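Cellobiose 2-epimerase (Ruminococcus albus, PDB 3VW5) catalyses the reversible epimerization of unmodified cellobiose to 4-O-beta-D-glucosyl-D-mannose within an (alpha/alpha)6-barrel fold. Local coordinates at residues A[183-186]-A[187-191]; A[270-273]-A[274-278]. The protein carries 2 engineered substitutions. One frame throughout, in Å; residues are numbered along the deposited sequence.

Contact 1. Residues A[183-186]-A[187-191]; sequences LHLI and EAYTE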
loop_
_atom_site.group_PDB
_atom_site.type_symbol
_atom_site.label_atom_id
_atom_site.label_comp_id
_atom_site.label_asym_id
_atom_site.label_seq_id
_atom_site.Cartn_x
_atom_site.Cartn_y
_atom_site.Cartn_z
ATOM N N LEU A 183 5.962 5.164 -6.225
ATOM C CA LEU A 183 4.881 4.208 -6.390
ATOM C C LEU A 183 3.616 4.602 -5.608
ATOM O O LEU A 183 2.489 4.507 -6.120
ATOM C CB LEU A 183 5.370 2.829 -5.945
ATOM C CG LEU A 183 4.585 1.590 -6.381
ATOM C CD1 LEU A 183 3.508 1.232 -5.385
ATOM C CD2 LEU A 183 4.000 1.801 -7.760
ATOM N N HIS A 184 3.794 5.038 -4.368
ATOM C CA HIS A 184 2.637 5.437 -3.580
ATOM C C HIS A 184 2.076 6.832 -3.913
ATOM O O HIS A 184 0.905 7.109 -3.657
ATOM C CB HIS A 184 2.861 5.176 -2.086
ATOM C CG HIS A 184 2.874 3.715 -1.760
ATOM N ND1 HIS A 184 1.732 2.940 -1.797
ATOM C CD2 HIS A 184 3.891 2.869 -1.472
ATOM C CE1 HIS A 184 2.040 1.690 -1.515
ATOM N NE2 HIS A 184 3.345 1.621 -1.307
ATOM N N LEU A 185 2.890 7.687 -4.524
ATOM C CA LEU A 185 2.347 8.878 -5.187
ATOM C C LEU A 185 1.508 8.465 -6.404
ATOM O O LEU A 185 0.385 8.942 -6.582
ATOM C CB LEU A 185 3.444 9.870 -5.578
ATOM C CG LEU A 185 4.110 10.636 -4.429
ATOM C CD1 LEU A 185 5.318 11.401 -4.937
ATOM C CD2 LEU A 185 3.146 11.584 -3.706
ATOM N N ILE A 186 2.029 7.567 -7.232
ATOM C CA ILE A 186 1.218 7.065 -8.335
ATOM C C ILE A 186 -0.135 6.568 -7.812
ATOM O O ILE A 186 -1.182 6.950 -8.305
ATOM C CB ILE A 186 1.963 5.966 -9.125
ATOM C CG1 ILE A 186 3.070 6.585 -9.986
ATOM C CG2 ILE A 186 1.007 5.157 -9.968
ATOM C CD1 ILE A 186 4.195 5.631 -10.341
ATOM N N GLU A 187 -0.094 5.739 -6.780
ATOM C CA GLU A 187 -1.275 5.103 -6.229
ATOM C C GLU A 187 -2.315 6.133 -5.770
ATOM O O GLU A 187 -3.495 6.025 -6.110
ATOM C CB GLU A 187 -0.838 4.230 -5.059
ATOM C CG GLU A 187 -1.900 3.384 -4.408
ATOM C CD GLU A 187 -1.357 2.742 -3.143
ATOM O OE1 GLU A 187 -1.387 1.487 -3.015
ATOM O OE2 GLU A 187 -0.871 3.504 -2.271
ATOM N N ALA A 188 -1.865 7.121 -4.998
ATOM C CA ALA A 188 -2.725 8.206 -4.499
ATOM C C ALA A 188 -3.289 9.086 -5.613
ATOM O O ALA A 188 -4.490 9.328 -5.662
ATOM C CB ALA A 188 -1.988 9.073 -3.446
ATOM N N TYR A 189 -2.415 9.574 -6.492
ATOM C CA TYR A 189 -2.829 10.492 -7.553
ATOM C C TYR A 189 -3.783 9.819 -8.521
ATOM O O TYR A 189 -4.713 10.450 -9.023
ATOM C CB TYR A 189 -1.629 11.071 -8.306
ATOM C CG TYR A 189 -0.861 12.091 -7.513
ATOM C CD1 TYR A 189 0.044 12.946 -8.134
ATOM C CD2 TYR A 189 -1.042 12.209 -6.139
ATOM C CE1 TYR A 189 0.757 13.890 -7.408
ATOM C CE2 TYR A 189 -0.342 13.152 -5.396
ATOM C CZ TYR A 189 0.564 13.987 -6.036
ATOM O OH TYR A 189 1.277 14.925 -5.305
ATOM N N THR A 190 -3.550 8.538 -8.784
ATOM C CA THR A 190 -4.501 7.747 -9.549
ATOM C C THR A 190 -5.893 7.874 -8.939
ATOM O O THR A 190 -6.867 8.056 -9.656
ATOM C CB THR A 190 -4.110 6.259 -9.610
ATOM O OG1 THR A 190 -2.839 6.132 -10.243
ATOM C CG2 THR A 190 -5.140 5.465 -10.406
ATOM N N GLU A 191 -5.981 7.794 -7.617
ATOM C CA GLU A 191 -7.275 7.773 -6.946
ATOM C C GLU A 191 -7.904 9.164 -6.928
ATOM O O GLU A 191 -9.109 9.290 -7.052
ATOM C CB GLU A 191 -7.153 7.195 -5.517
ATOM C CG GLU A 191 -8.470 6.919 -4.788
ATOM C CD GLU A 191 -9.256 5.743 -5.379
ATOM O OE1 GLU A 191 -10.342 5.403 -4.835
ATOM O OE2 GLU A 191 -8.794 5.149 -6.385
HETATM O O HOH W 1 -0.763 6.105 -1.505
#

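Contact 2. Residues A[270-273]-A[274-278]; sequences MDLK and ISHNI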
loop_
_atom_site.group_PDB
_atom_site.type_symbol
_atom_site.label_atom_id
_atom_site.label_comp_id
_atom_site.label_asym_id
_atom_site.label_seq_id
_atom_site.Cartn_x
_atom_site.Cartn_y
_atom_site.Cartn_z
ATOM N N MET A 270 5.672 -3.283 -20.405
ATOM C CA MET A 270 6.698 -3.224 -19.371
ATOM C C MET A 270 6.267 -4.040 -18.151
ATOM O O MET A 270 7.014 -4.884 -17.654
ATOM C CB MET A 270 6.979 -1.776 -18.967
ATOM C CG MET A 270 8.190 -1.614 -18.054
ATOM S SD MET A 270 8.388 0.066 -17.421
ATOM C CE MET A 270 6.962 0.208 -16.347
ATOM N N ASP A 271 5.047 -3.793 -17.687
ATOM C CA ASP A 271 4.515 -4.484 -16.518
ATOM C C ASP A 271 4.482 -6.013 -16.667
ATOM O O ASP A 271 4.838 -6.751 -15.725
ATOM C CB ASP A 271 3.133 -3.930 -16.181
ATOM C CG ASP A 271 3.197 -2.491 -15.720
ATOM O OD1 ASP A 271 4.254 -2.107 -15.172
ATOM O OD2 ASP A 271 2.206 -1.749 -15.908
ATOM N N LEU A 272 4.059 -6.477 -17.846
ATOM C CA LEU A 272 4.110 -7.899 -18.162
ATOM C C LEU A 272 5.541 -8.432 -18.037
ATOM O O LEU A 272 5.765 -9.520 -17.496
ATOM C CB LEU A 272 3.560 -8.170 -19.563
ATOM C CG LEU A 272 2.081 -8.566 -19.642
ATOM C CD1 LEU A 272 1.644 -8.746 -21.077
ATOM C CD2 LEU A 272 1.809 -9.832 -18.857
ATOM N N LYS A 273 6.516 -7.672 -18.531
ATOM C CA LYS A 273 7.890 -8.143 -18.483
ATOM C C LYS A 273 8.320 -8.328 -17.042
ATOM O O LYS A 273 9.011 -9.288 -16.715
ATOM C CB LYS A 273 8.840 -7.181 -19.198
ATOM C CG LYS A 273 8.907 -7.384 -20.696
ATOM C CD LYS A 273 9.787 -6.350 -21.338
ATOM C CE LYS A 273 9.420 -6.170 -22.800
ATOM N NZ LYS A 273 10.042 -4.927 -23.353
ATOM N N ILE A 274 7.904 -7.399 -16.191
ATOM C CA ILE A 274 8.199 -7.467 -14.768
ATOM C C ILE A 274 7.438 -8.639 -14.152
ATOM O O ILE A 274 7.982 -9.379 -13.345
ATOM C CB ILE A 274 7.837 -6.141 -14.061
ATOM C CG1 ILE A 274 8.610 -4.981 -14.708
ATOM C CG2 ILE A 274 8.084 -6.240 -12.543
ATOM C CD1 ILE A 274 8.183 -3.622 -14.238
ATOM N N SER A 275 6.181 -8.806 -14.551
ATOM C CA SER A 275 5.382 -9.935 -14.101
ATOM C C SER A 275 6.029 -11.273 -14.418
ATOM O O SER A 275 6.094 -12.155 -13.557
ATOM C CB SER A 275 4.006 -9.895 -14.736
ATOM O OG SER A 275 3.156 -9.054 -13.993
ATOM N N HIS A 276 6.481 -11.448 -15.655
ATOM C CA HIS A 276 7.062 -12.729 -16.024
ATOM C C HIS A 276 8.305 -12.965 -15.211
ATOM O O HIS A 276 8.522 -14.071 -14.720
ATOM C CB HIS A 276 7.375 -12.832 -17.526
ATOM C CG HIS A 276 6.187 -13.210 -18.357
ATOM N ND1 HIS A 276 5.666 -14.494 -18.361
ATOM C CD2 HIS A 276 5.396 -12.465 -19.180
ATOM C CE1 HIS A 276 4.604 -14.523 -19.173
ATOM N NE2 HIS A 276 4.426 -13.309 -19.685
ATOM N N ASN A 277 9.110 -11.918 -15.058
ATOM C CA ASN A 277 10.334 -12.024 -14.278
ATOM C C ASN A 277 10.078 -12.496 -12.847
ATOM O O ASN A 277 10.719 -13.434 -12.385
ATOM C CB ASN A 277 11.103 -10.713 -14.259
ATOM C CG ASN A 277 12.551 -10.913 -13.863
ATOM O OD1 ASN A 277 13.245 -11.753 -14.440
ATOM N ND2 ASN A 277 13.011 -10.166 -12.863
ATOM N N ILE A 278 9.135 -11.852 -12.160
ATOM C CA ILE A 278 8.810 -12.188 -10.777
ATOM C C ILE A 278 8.311 -13.626 -10.628
ATOM O O ILE A 278 8.699 -14.341 -9.696
ATOM C CB ILE A 278 7.791 -11.188 -10.183
ATOM C CG1 ILE A 278 8.490 -9.853 -9.957
ATOM C CG2 ILE A 278 7.241 -11.698 -8.848
ATOM C CD1 ILE A 278 9.670 -9.974 -9.009
#

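Contact 1. Residues A[183-186]-A[187-191]
H184 and E187, one helical turn apart on helix 179-196, are joined by a histidine-carboxylate hydrogen bond: H184 ND1 donates to E187 OE2 over 2.7 Å at an N-H...O angle of 167°. The acceptor lies in the plane of the imidazole, at its edge, whereas the nitrogen meets the carboxylate from above its plane, the two flat groups being turned 56° apart. E187 reaches this position because CG is anti to its backbone N (chi1 -175°) and the chain beyond is extended, which lays it alongside the histidine. A water donates to the same OE2 and also, over 2.9 Å, to H184 O, a carbonyl that already accepts A188 N. The other carboxylate oxygen, OE1, is taken by R377 in a salt bridge and by Y373 in a hydrogen bond. Replacing E187 by an alanine would probably leave H184 ND1 without its acceptor and R377 without this counter-charge, with the imidazole less firmly oriented.

Further along, T190 OG1 donates to I186 O at 2.7 Å from above the carbonyl plane, while T190 N comes to the same oxygen nearly along the C=O axis. A threonine suits a buried helix site because its hydroxyl can be satisfied in this way by the carbonyl of the preceding turn of its own helix. Packing completes the contact. L183 CD1 sits 4.1 Å above the centre of the H184 ring, and L185 CD2 lies beside Y189 CE2 at 4.2 Å; the tyrosine's OH is bonded to E143. With the ND1 N-H directed at a carboxylate oxygen, and L183, F114 and Y110 packed about the ring, the rotation of H184 is limited. The E187 carboxylate is thus shared, OE2 serving H184 and the water, OE1 serving R377 and Y373.

Contact 2. Residues A[270-273]-A[274-278]
M270 and I274 lie against each other one turn apart on helix 261-281 of the (alpha/alpha)6 barrel, a plain i to i+4 pairing on the side of the helix that meets M251 and T248 of helix 241-258. M270 CG comes 4.3 Å from I274 CD1. With its CG1 branch anti to the carbonyl carbon (chi1 -58°), I274 runs back along the helix, and CG1 passes 3.4 Å from M270 O. These flexible and branched apolar chains suit the buried side, where they also share Y217 as a neighbour. D271 is buried too, less expectedly for an acid, its OD2 close to the like-charged D252.

Another side of the turn carries L272 and H276. L272 CD2 approaches H276 NE2 at 4.4 Å, a loose contact, and the imidazole also meets the ring of F325. S275, small enough for a close helix approach, fits near I245 and A316. K273 is exposed, as suits a long charged chain, and its extended side chain leaves the turn past Y217. Beneath these side chains the backbone ladder is regular: H276 N bonds to L272 O over 2.8 Å, and N277 N reaches K273 O at 3.1 Å. The imidazole leans over this ladder, H276 CD2 lying 3.4 Å from L272 O.

Both contacts are short continuous lengths of different helices in one barrel, and helix 241-258 touches both: L183, H184 and T190 of contact 1 and M270, D271, I274 and S275 of contact 2 all rest on it. Their surroundings differ. Contact 1 is wholly buried, its centre about 10 Å from the centre of the chain, and its polar groups are paired by side chains, backbone and a water. Contact 2, centred about 19 Å out, is partly buried; between its two segments the hydrogen bonds are backbone ones, and its side chains range from buried M270 and I274, with the acidic D271 also buried, to exposed K273. The nearest atoms of the two lie about 8 Å apart, without touching.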